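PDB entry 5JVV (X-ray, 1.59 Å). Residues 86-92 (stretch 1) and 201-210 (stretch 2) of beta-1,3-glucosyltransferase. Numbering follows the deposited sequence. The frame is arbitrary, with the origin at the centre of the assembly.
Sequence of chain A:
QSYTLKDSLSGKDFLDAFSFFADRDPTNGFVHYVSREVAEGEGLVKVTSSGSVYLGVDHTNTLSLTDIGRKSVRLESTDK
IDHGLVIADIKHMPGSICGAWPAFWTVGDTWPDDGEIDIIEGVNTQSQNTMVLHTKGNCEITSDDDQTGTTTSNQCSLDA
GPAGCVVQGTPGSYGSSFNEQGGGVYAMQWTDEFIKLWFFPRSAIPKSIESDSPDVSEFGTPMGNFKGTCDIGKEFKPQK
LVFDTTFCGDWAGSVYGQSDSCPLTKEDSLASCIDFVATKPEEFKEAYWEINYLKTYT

Stretch 1 (86-92) VIADIKH
Stretch 2 (201-210) PRSAIPKSIE

A buried carboxylate on a β-strand is tolerable when its charge and its lone pairs are both answered, and residues 86-92 and 201-210 of this glucosyltransferase illustrate the principle. Residues 86-90 are extended, with phi between -94° and -123° and psi between 112° and 127°, so alternate side chains point to the same side: the CA-to-CB bonds of Ile 87 and Asp 89 point toward the second stretch, that of Ile 90 away. At Lys 91 (-80/-32) the chain turns a corner, and His 92 (-152/143) is extended again.

The second stretch approaches through a type II turn from Pro 201 to Ala 204, closed by Ala 204 N to Pro 201 O at 2.9 Å. Arg 202 (-51/142) and Ser 203 (69/10) occupy its central positions, and Ser 203 OG, with chi1 p, gives a very short 2.4 Å hydrogen bond to Arg 202 O. Ile 205 and Pro 206 are again extended, and Pro 206 serves as N-cap of the helix 207-210; Glu 210 N reaches Pro 206 O at 3.3 Å. On the exposed side of this helix, Lys 207 NZ and Glu 210 OE1 form a salt bridge of 2.8 Å.

The register is set by two pairs: Ile 87 CA lies 7.9 Å from Ile 209 CA, and Lys 91 CA lies 8.3 Å from Arg 202 CA, so the stretches run in opposite senses. Near the corner, Arg 202 (chi1 t, chi2 p, chi3 p, chi4 -165°) folds its guanidinium back to Asp 89, whose t rotamer, with chi2 -38°, extends the carboxylate to meet it. Arg 202 NH1 donates to Asp 89 OD1 at 2.7 Å, and Arg 202 NH2 donates to Asp 89 OD2 at 3.0 Å; a second, weak bond runs from Arg 202 NH2 to Asp 89 OD1 at 3.1 Å. Both carboxylate oxygens therefore accept from one cation in a salt bridge, with Asp 89 OD1 at the guanidinium edge. Asp 89 OD1, Arg 202 NH1 and Arg 202 NE also have hydrogen-bond partners elsewhere in the structure. Ile 90 O lies 3.3 Å from Arg 202 NH1, near the guanidinium plane.

Two residues along the strand, the contact becomes apolar. Ile 87 (chi1 m, chi2 m) and Ile 209 (chi1 m, chi2 t), both buried, meet through Ile 87 CG2 and Ile 209 CG2 at 3.8 Å; branched hydrocarbon suits a site that asks for packing alone. Ile 205 (m, t) brings Ile 205 CD1 to 4.4 Å from Asp 89 OD2. In all, 235 Å² is buried, with Arg 202 contributing the largest share.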

# COMPACT_ATOMS: atom_id res chain seq x y z
N VAL A 86 -5.94 -3.49 12.36
CA VAL A 86 -4.80 -4.02 11.63
C VAL A 86 -3.59 -3.14 11.96
O VAL A 86 -3.66 -1.92 11.84
CB VAL A 86 -5.04 -4.01 10.12
CG1 VAL A 86 -3.78 -4.45 9.37
CG2 VAL A 86 -6.21 -4.92 9.77
N ILE A 87 -2.50 -3.77 12.40
CA ILE A 87 -1.28 -3.03 12.74
C ILE A 87 -0.13 -3.57 11.91
O ILE A 87 0.22 -4.74 12.03
CB ILE A 87 -0.92 -3.22 14.23
CG1 ILE A 87 -2.12 -2.89 15.12
CG2 ILE A 87 0.32 -2.39 14.59
CD1 ILE A 87 -2.32 -1.41 15.34
N ALA A 88 0.44 -2.73 11.06
CA ALA A 88 1.58 -3.14 10.25
C ALA A 88 2.81 -2.33 10.62
O ALA A 88 2.82 -1.11 10.45
CB ALA A 88 1.28 -2.98 8.78
N ASP A 89 3.84 -3.00 11.15
CA ASP A 89 5.10 -2.34 11.42
C ASP A 89 6.00 -2.54 10.21
O ASP A 89 6.43 -3.65 9.91
CB ASP A 89 5.73 -2.89 12.72
CG ASP A 89 7.04 -2.21 13.07
OD1 ASP A 89 7.83 -1.90 12.16
OD2 ASP A 89 7.31 -2.02 14.28
N ILE A 90 6.27 -1.44 9.50
CA ILE A 90 6.98 -1.48 8.22
C ILE A 90 8.26 -0.66 8.34
O ILE A 90 8.21 0.53 8.63
CB ILE A 90 6.07 -0.92 7.10
CG1 ILE A 90 4.77 -1.74 7.02
CG2 ILE A 90 6.79 -0.91 5.76
CD1 ILE A 90 3.64 -1.04 6.28
N LYS A 91 9.40 -1.30 8.12
CA LYS A 91 10.69 -0.62 8.23
C LYS A 91 11.01 0.18 6.96
O LYS A 91 11.64 1.24 7.02
CB LYS A 91 11.80 -1.63 8.52
CG LYS A 91 13.20 -1.02 8.59
CD LYS A 91 14.29 -2.08 8.60
CE LYS A 91 14.28 -2.91 9.88
NZ LYS A 91 14.59 -2.07 11.08
N HIS A 92 10.55 -0.31 5.82
CA HIS A 92 10.92 0.26 4.53
C HIS A 92 9.78 -0.02 3.56
O HIS A 92 9.16 -1.08 3.63
CB HIS A 92 12.21 -0.40 4.03
CG HIS A 92 12.89 0.31 2.90
ND1 HIS A 92 12.53 0.15 1.58
CD2 HIS A 92 13.97 1.14 2.89
CE1 HIS A 92 13.32 0.86 0.81
NE2 HIS A 92 14.21 1.48 1.57
N PRO A 201 5.39 7.36 13.12
CA PRO A 201 6.81 7.30 12.77
C PRO A 201 7.58 6.44 13.77
O PRO A 201 7.18 6.34 14.94
CB PRO A 201 7.27 8.75 12.88
CG PRO A 201 6.03 9.57 12.78
CD PRO A 201 4.94 8.75 13.38
N ARG A 202 8.66 5.82 13.31
CA ARG A 202 9.55 5.05 14.16
C ARG A 202 9.95 5.90 15.37
O ARG A 202 10.13 7.11 15.24
CB ARG A 202 10.78 4.63 13.34
CG ARG A 202 11.73 3.66 14.04
CD ARG A 202 11.10 2.29 14.24
NE ARG A 202 10.61 1.75 12.97
CZ ARG A 202 9.77 0.73 12.87
NH1 ARG A 202 9.37 0.32 11.68
NH2 ARG A 202 9.34 0.12 13.97
N SER A 203 10.06 5.27 16.53
CA SER A 203 10.37 5.95 17.80
C SER A 203 9.25 6.87 18.30
O SER A 203 9.45 7.63 19.25
CB SER A 203 11.70 6.72 17.74
OG SER A 203 11.58 7.92 16.99
N ALA A 204 8.07 6.79 17.68
CA ALA A 204 6.90 7.55 18.13
C ALA A 204 5.65 6.68 18.02
O ALA A 204 4.56 7.15 17.70
CB ALA A 204 6.74 8.81 17.32
N ILE A 205 5.82 5.40 18.30
CA ILE A 205 4.75 4.42 18.23
C ILE A 205 4.12 4.29 19.62
O ILE A 205 4.84 4.14 20.61
CB ILE A 205 5.32 3.07 17.76
CG1 ILE A 205 5.97 3.23 16.38
CG2 ILE A 205 4.25 1.99 17.76
CD1 ILE A 205 6.84 2.06 15.98
N PRO A 206 2.77 4.35 19.70
CA PRO A 206 2.06 4.20 20.97
C PRO A 206 2.49 2.95 21.74
O PRO A 206 2.65 1.89 21.13
CB PRO A 206 0.60 4.07 20.53
CG PRO A 206 0.53 4.82 19.24
CD PRO A 206 1.86 4.64 18.57
N LYS A 207 2.67 3.07 23.05
CA LYS A 207 3.15 1.94 23.84
C LYS A 207 2.18 0.75 23.85
O LYS A 207 2.62 -0.40 23.94
CB LYS A 207 3.50 2.37 25.26
CG LYS A 207 4.79 3.17 25.35
CD LYS A 207 6.00 2.28 25.09
CE LYS A 207 7.28 3.08 24.86
NZ LYS A 207 8.44 2.19 24.54
N SER A 208 0.88 1.01 23.74
CA SER A 208 -0.12 -0.07 23.76
C SER A 208 -0.04 -0.92 22.49
O SER A 208 -0.42 -2.09 22.48
CB SER A 208 -1.53 0.47 23.96
OG SER A 208 -1.94 1.25 22.85
N ILE A 209 0.44 -0.32 21.40
CA ILE A 209 0.70 -1.09 20.19
C ILE A 209 1.94 -1.96 20.39
O ILE A 209 1.97 -3.14 20.03
CB ILE A 209 0.89 -0.16 18.98
CG1 ILE A 209 -0.47 0.40 18.55
CG2 ILE A 209 1.53 -0.90 17.82
CD1 ILE A 209 -0.40 1.38 17.39
N GLU A 210 2.98 -1.37 20.97
CA GLU A 210 4.21 -2.11 21.24
C GLU A 210 3.98 -3.29 22.19
O GLU A 210 4.68 -4.28 22.09
CB GLU A 210 5.28 -1.17 21.81
CG GLU A 210 5.65 -0.05 20.84
CD GLU A 210 6.86 0.74 21.29
OE1 GLU A 210 7.02 0.92 22.51
OE2 GLU A 210 7.64 1.16 20.42